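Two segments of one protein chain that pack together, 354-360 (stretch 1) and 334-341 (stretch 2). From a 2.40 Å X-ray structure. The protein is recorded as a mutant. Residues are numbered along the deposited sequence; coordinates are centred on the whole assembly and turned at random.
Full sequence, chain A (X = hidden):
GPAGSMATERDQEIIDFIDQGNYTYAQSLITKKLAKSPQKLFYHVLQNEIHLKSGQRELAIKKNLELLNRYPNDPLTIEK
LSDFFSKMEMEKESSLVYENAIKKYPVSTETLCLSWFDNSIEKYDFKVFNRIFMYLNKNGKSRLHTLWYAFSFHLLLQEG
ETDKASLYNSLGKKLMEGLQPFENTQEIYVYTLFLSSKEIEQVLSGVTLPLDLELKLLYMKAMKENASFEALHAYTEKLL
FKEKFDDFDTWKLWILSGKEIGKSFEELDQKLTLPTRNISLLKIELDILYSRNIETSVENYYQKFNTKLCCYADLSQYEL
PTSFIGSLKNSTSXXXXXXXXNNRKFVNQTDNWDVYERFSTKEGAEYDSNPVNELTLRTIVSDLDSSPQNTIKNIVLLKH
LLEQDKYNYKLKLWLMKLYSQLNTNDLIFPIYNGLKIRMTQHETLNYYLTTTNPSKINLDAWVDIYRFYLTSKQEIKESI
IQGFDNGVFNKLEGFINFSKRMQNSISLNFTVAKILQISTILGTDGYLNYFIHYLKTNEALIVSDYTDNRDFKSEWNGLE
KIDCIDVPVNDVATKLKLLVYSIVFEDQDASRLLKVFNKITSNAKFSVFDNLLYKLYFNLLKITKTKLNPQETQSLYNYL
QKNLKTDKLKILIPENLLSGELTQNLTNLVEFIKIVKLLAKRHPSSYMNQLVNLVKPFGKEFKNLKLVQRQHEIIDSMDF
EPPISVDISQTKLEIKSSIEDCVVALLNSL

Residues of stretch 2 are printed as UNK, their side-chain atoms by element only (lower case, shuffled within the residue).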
ATOM      1  N   ASP A 354       1.831  31.778 -19.531  1.00 46.06           N
ATOM      2  CA  ASP A 354       2.850  32.778 -19.835  1.00 47.83           C
ATOM      3  C   ASP A 354       4.210  32.346 -19.295  1.00 47.73           C
ATOM      4  O   ASP A 354       5.238  32.539 -19.953  1.00 40.74           O
ATOM      5  CB  ASP A 354       2.441  34.146 -19.272  1.00 49.03           C
ATOM      6  CG  ASP A 354       2.200  34.119 -17.764  1.00 50.40           C
ATOM      7  OD1 ASP A 354       1.651  33.119 -17.247  1.00 42.78           O
ATOM      8  OD2 ASP A 354       2.569  35.100 -17.094  1.00 44.56           O
ATOM      9  N   VAL A 355       4.232  31.726 -18.111  1.00 53.82           N
ATOM     10  CA  VAL A 355       5.497  31.270 -17.545  1.00 53.79           C
ATOM     11  C   VAL A 355       5.970  30.019 -18.264  1.00 50.50           C
ATOM     12  O   VAL A 355       7.166  29.868 -18.556  1.00 38.12           O
ATOM     13  CB  VAL A 355       5.354  31.026 -16.033  1.00 53.46           C
ATOM     14  CG1 VAL A 355       6.676  30.547 -15.448  1.00 47.88           C
ATOM     15  CG2 VAL A 355       4.889  32.281 -15.335  1.00 55.97           C
ATOM     16  N   TYR A 356       5.037  29.104 -18.561  1.00 48.02           N
ATOM     17  CA  TYR A 356       5.348  27.946 -19.392  1.00 45.74           C
ATOM     18  C   TYR A 356       6.043  28.362 -20.690  1.00 49.55           C
ATOM     19  O   TYR A 356       7.072  27.794 -21.070  1.00 44.65           O
ATOM     20  CB  TYR A 356       4.078  27.149 -19.696  1.00 45.96           C
ATOM     21  CG  TYR A 356       4.353  26.072 -20.715  1.00 47.90           C
ATOM     22  CD1 TYR A 356       4.939  24.869 -20.333  1.00 43.85           C
ATOM     23  CD2 TYR A 356       4.086  26.278 -22.065  1.00 49.05           C
ATOM     24  CE1 TYR A 356       5.234  23.892 -21.266  1.00 42.88           C
ATOM     25  CE2 TYR A 356       4.383  25.314 -23.013  1.00 46.90           C
ATOM     26  CZ  TYR A 356       4.950  24.119 -22.612  1.00 45.44           C
ATOM     27  OH  TYR A 356       5.229  23.154 -23.552  1.00 43.46           O
ATOM     28  N   GLU A 357       5.501  29.367 -21.378  1.00 53.41           N
ATOM     29  CA  GLU A 357       6.099  29.793 -22.642  1.00 55.94           C
ATOM     30  C   GLU A 357       7.521  30.312 -22.467  1.00 55.65           C
ATOM     31  O   GLU A 357       8.303  30.275 -23.422  1.00 42.64           O
ATOM     32  CB  GLU A 357       5.230  30.854 -23.315  1.00 54.87           C
ATOM     33  CG  GLU A 357       3.896  30.328 -23.868  1.00 60.00           C
ATOM     34  CD  GLU A 357       4.045  29.374 -25.053  1.00 58.83           C
ATOM     35  OE1 GLU A 357       5.161  29.256 -25.601  1.00 58.42           O
ATOM     36  OE2 GLU A 357       3.034  28.746 -25.439  1.00 52.87           O
ATOM     37  N   ARG A 358       7.880  30.777 -21.271  1.00 64.06           N
ATOM     38  CA  ARG A 358       9.233  31.254 -21.004  1.00 57.06           C
ATOM     39  C   ARG A 358      10.180  30.146 -20.569  1.00 49.80           C
ATOM     40  O   ARG A 358      11.396  30.340 -20.612  1.00 52.43           O
ATOM     41  CB  ARG A 358       9.212  32.346 -19.932  1.00 58.26           C
ATOM     42  CG  ARG A 358       8.772  33.717 -20.441  1.00 69.88           C
ATOM     43  CD  ARG A 358       8.255  34.573 -19.295  1.00 76.43           C
ATOM     44  NE  ARG A 358       9.267  34.762 -18.258  1.00 84.59           N
ATOM     45  CZ  ARG A 358       9.000  35.082 -16.990  1.00 91.00           C
ATOM     46  NH1 ARG A 358       7.742  35.247 -16.585  1.00 87.76           N
ATOM     47  NH2 ARG A 358       9.996  35.233 -16.121  1.00 91.99           N
ATOM     48  N   PHE A 359       9.658  28.995 -20.153  1.00 56.24           N
ATOM     49  CA  PHE A 359      10.484  27.888 -19.677  1.00 56.57           C
ATOM     50  C   PHE A 359       9.934  26.542 -20.158  1.00 54.30           C
ATOM     51  O   PHE A 359       9.877  25.571 -19.394  1.00 39.91           O
ATOM     52  CB  PHE A 359      10.579  27.889 -18.147  1.00 58.77           C
ATOM     53  CG  PHE A 359      10.969  29.212 -17.538  1.00 54.94           C
ATOM     54  CD1 PHE A 359      10.006  30.142 -17.188  1.00 56.28           C
ATOM     55  CD2 PHE A 359      12.294  29.500 -17.259  1.00 55.63           C
ATOM     56  CE1 PHE A 359      10.357  31.358 -16.611  1.00 60.42           C
ATOM     57  CE2 PHE A 359      12.659  30.720 -16.678  1.00 60.11           C
ATOM     58  CZ  PHE A 359      11.688  31.649 -16.360  1.00 61.44           C
ATOM     59  N   SER A 360       9.521  26.460 -21.432  1.00 59.78           N
ATOM     60  CA  SER A 360       8.957  25.213 -21.957  1.00 55.42           C
ATOM     61  C   SER A 360      10.016  24.146 -22.169  1.00 56.03           C
ATOM     62  O   SER A 360       9.690  22.953 -22.213  1.00 42.06           O
ATOM     63  CB  SER A 360       8.245  25.459 -23.286  1.00 50.80           C
ATOM     64  OG  SER A 360       9.164  25.847 -24.301  1.00 39.27           O
ATOM     65  N   UNK A 334       9.721  37.190 -13.145  1.00 92.20           N
ATOM     66  CA  UNK A 334      11.097  37.268 -12.673  1.00 84.15           C
ATOM     67  C   UNK A 334      12.002  36.342 -13.491  1.00 77.47           C
ATOM     68  O   UNK A 334      11.543  35.676 -14.422  1.00 75.44           O
ATOM     69  c   UNK A 334      12.186  37.395  -8.955  1.00 86.36           C
ATOM     70  o   UNK A 334      11.077  37.572  -8.412  1.00 83.56           O
ATOM     71  c   UNK A 334      11.164  36.918 -11.190  1.00 82.75           C
ATOM     72  c   UNK A 334      12.291  37.592 -10.449  1.00 86.44           C
ATOM     73  o   UNK A 334      13.209  37.059  -8.324  1.00 85.70           O
ATOM     74  N   UNK A 335      13.289  36.296 -13.140  1.00 69.63           N
ATOM     75  CA  UNK A 335      14.258  35.550 -13.936  1.00 68.51           C
ATOM     76  C   UNK A 335      14.410  34.107 -13.483  1.00 64.07           C
ATOM     77  O   UNK A 335      14.612  33.225 -14.321  1.00 60.65           O
ATOM     78  o   UNK A 335      18.013  37.919 -14.395  1.00 94.68           O
ATOM     79  o   UNK A 335      17.426  37.778 -16.511  1.00 91.67           O
ATOM     80  c   UNK A 335      15.623  36.245 -13.913  1.00 80.02           C
ATOM     81  c   UNK A 335      15.727  37.427 -14.884  1.00 93.81           C
ATOM     82  c   UNK A 335      17.158  37.734 -15.290  1.00 94.99           C
ATOM     83  N   UNK A 336      14.317  33.849 -12.179  1.00 62.15           N
ATOM     84  CA  UNK A 336      14.486  32.505 -11.647  1.00 55.44           C
ATOM     85  C   UNK A 336      13.142  31.785 -11.647  1.00 52.73           C
ATOM     86  O   UNK A 336      12.208  32.184 -10.940  1.00 38.46           O
ATOM     87  c   UNK A 336      15.091  32.523 -10.243  1.00 43.50           C
ATOM     88  o   UNK A 336      14.313  30.645  -9.013  1.00 46.25           O
ATOM     89  n   UNK A 336      16.347  30.492  -9.907  1.00 65.32           N
ATOM     90  c   UNK A 336      15.222  31.137  -9.660  1.00 48.25           C
ATOM     91  N   UNK A 337      13.077  30.704 -12.426  1.00 46.39           N
ATOM     92  CA  UNK A 337      11.833  29.977 -12.651  1.00 48.72           C
ATOM     93  C   UNK A 337      11.163  29.577 -11.337  1.00 48.85           C
ATOM     94  O   UNK A 337       9.962  29.793 -11.148  1.00 44.19           O
ATOM     95  c   UNK A 337      12.133  28.752 -13.523  1.00 41.91           C
ATOM     96  c   UNK A 337      11.147  27.593 -13.499  1.00 47.68           C
ATOM     97  c   UNK A 337       9.738  28.045 -13.871  1.00 52.72           C
ATOM     98  c   UNK A 337      11.627  26.534 -14.462  1.00 47.71           C
ATOM     99  N   UNK A 338      11.933  29.008 -10.409  1.00 51.88           N
ATOM    100  CA  UNK A 338      11.357  28.529  -9.150  1.00 48.20           C
ATOM    101  C   UNK A 338      10.879  29.689  -8.264  1.00 44.30           C
ATOM    102  O   UNK A 338       9.857  29.575  -7.576  1.00 34.61           O
ATOM    103  c   UNK A 338      12.365  27.606  -8.443  1.00 49.18           C
ATOM    104  c   UNK A 338      13.568  25.356  -8.815  1.00 50.64           C
ATOM    105  c   UNK A 338      11.984  27.392  -6.965  1.00 47.76           C
ATOM    106  c   UNK A 338      12.433  26.268  -9.212  1.00 49.45           C
ATOM    107  N   UNK A 339      11.576  30.827  -8.290  1.00 47.24           N
ATOM    108  CA  UNK A 339      11.041  32.034  -7.664  1.00 43.54           C
ATOM    109  C   UNK A 339       9.644  32.336  -8.191  1.00 43.50           C
ATOM    110  O   UNK A 339       8.729  32.624  -7.417  1.00 36.54           O
ATOM    111  o   UNK A 339      13.286  32.917  -7.419  1.00 39.15           O
ATOM    112  c   UNK A 339      11.978  33.219  -7.916  1.00 44.40           C
ATOM    113  c   UNK A 339      11.462  34.504  -7.240  1.00 45.18           C
ATOM    114  N   UNK A 340       9.454  32.237  -9.511  1.00 58.83           N
ATOM    115  CA  UNK A 340       8.145  32.511 -10.096  1.00 51.13           C
ATOM    116  C   UNK A 340       7.130  31.452  -9.674  1.00 43.40           C
ATOM    117  O   UNK A 340       5.969  31.764  -9.383  1.00 41.06           O
ATOM    118  c   UNK A 340       6.892  32.832 -12.269  1.00 46.61           C
ATOM    119  c   UNK A 340       9.209  33.754 -11.987  1.00 47.98           C
ATOM    120  c   UNK A 340       8.268  32.617 -11.624  1.00 48.92           C
ATOM    121  N   UNK A 341       7.551  30.189  -9.629  1.00 44.85           N
ATOM    122  CA  UNK A 341       6.649  29.115  -9.228  1.00 46.02           C
ATOM    123  C   UNK A 341       6.120  29.371  -7.819  1.00 50.03           C
ATOM    124  O   UNK A 341       4.913  29.277  -7.561  1.00 45.87           O
ATOM    125  c   UNK A 341       6.655  26.678  -8.529  1.00 33.49           C
ATOM    126  c   UNK A 341       7.368  27.755  -9.336  1.00 41.39           C
ATOM    127  c   UNK A 341       7.487  27.338 -10.786  1.00 47.19           C
TER

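Position 334 carries three side-chain carbons in an unbranched run, the third bearing two oxygens: a carboxylate on a two-methylene stalk, so Glu 334. Its CA-to-CB bond points away from stretch 1, and the residue is exposed, where a carboxylate is readily solvated. What faces stretch 1 is its backbone: O lies near the plane of the Arg 358 guanidinium, but the modelled approach is too tight to interpret as a bond.

Position 335 repeats the pattern, three carbons ending in two oxygens, and is Glu 335. This side chain too starts away from stretch 1 and is exposed. Its backbone O sits at the edge of the Phe 359 ring, 3.9 Å from CZ of Phe 359, where the ring's slightly positive hydrogens make a carbonyl oxygen an acceptable neighbour.

Position 336 has two carbons, the second carrying one oxygen and one nitrogen, and touches nothing on stretch 1. A short carboxamide identifies Asn 336. It stands immediately before the helix, and its OD1 accepts from the backbone N of position 339 at 2.8 Å. Asparagine suits this N-cap because its short side chain can fold back to an amide that the first helical turn leaves without a backbone acceptor.

At 337 there are four carbons, forked at the second: Leu 337. Its CB lies over one face of the Phe 359 ring, 3.8 Å from CE2 of Phe 359, in a CH-pi contact. Beyond the fork, CD1 of Leu 337 comes within 4.3 Å of CG1 of Val 355, so one flexible aliphatic chain meets two apolar partners.

Position 338 also has four carbons, but forks at the first, with one arm two carbons long: Ile 338. It is out of reach of stretch 1.

At 339 one carbon bears an oxygen and a carbon, which makes Thr 339. It too is out of reach, and its hydroxyl is hydrogen-bonded elsewhere in the structure.

Position 340 has three carbons, forked at the first: Val 340. It is buried and points toward stretch 1; its CG1 meets CG2 of Val 355 at 3.7 Å. Two compact valines can pack here without any polar group to satisfy.

Position 341 shows the same three-carbon fork, Val 341, buried but making no close contact with stretch 1.

The helices run nearly antiparallel, at 168°; Val 355 is set opposite Val 340 in CA register, and Phe 359, in the loop just past helix 354-358, opposite Leu 337. With no hydrogen bond between the stretches, the contact rests chiefly on apolar packing: valine against valine, and leucine bridging Val 355 and the phenylalanine face.

Stretch 2 334-341: EENLITVV
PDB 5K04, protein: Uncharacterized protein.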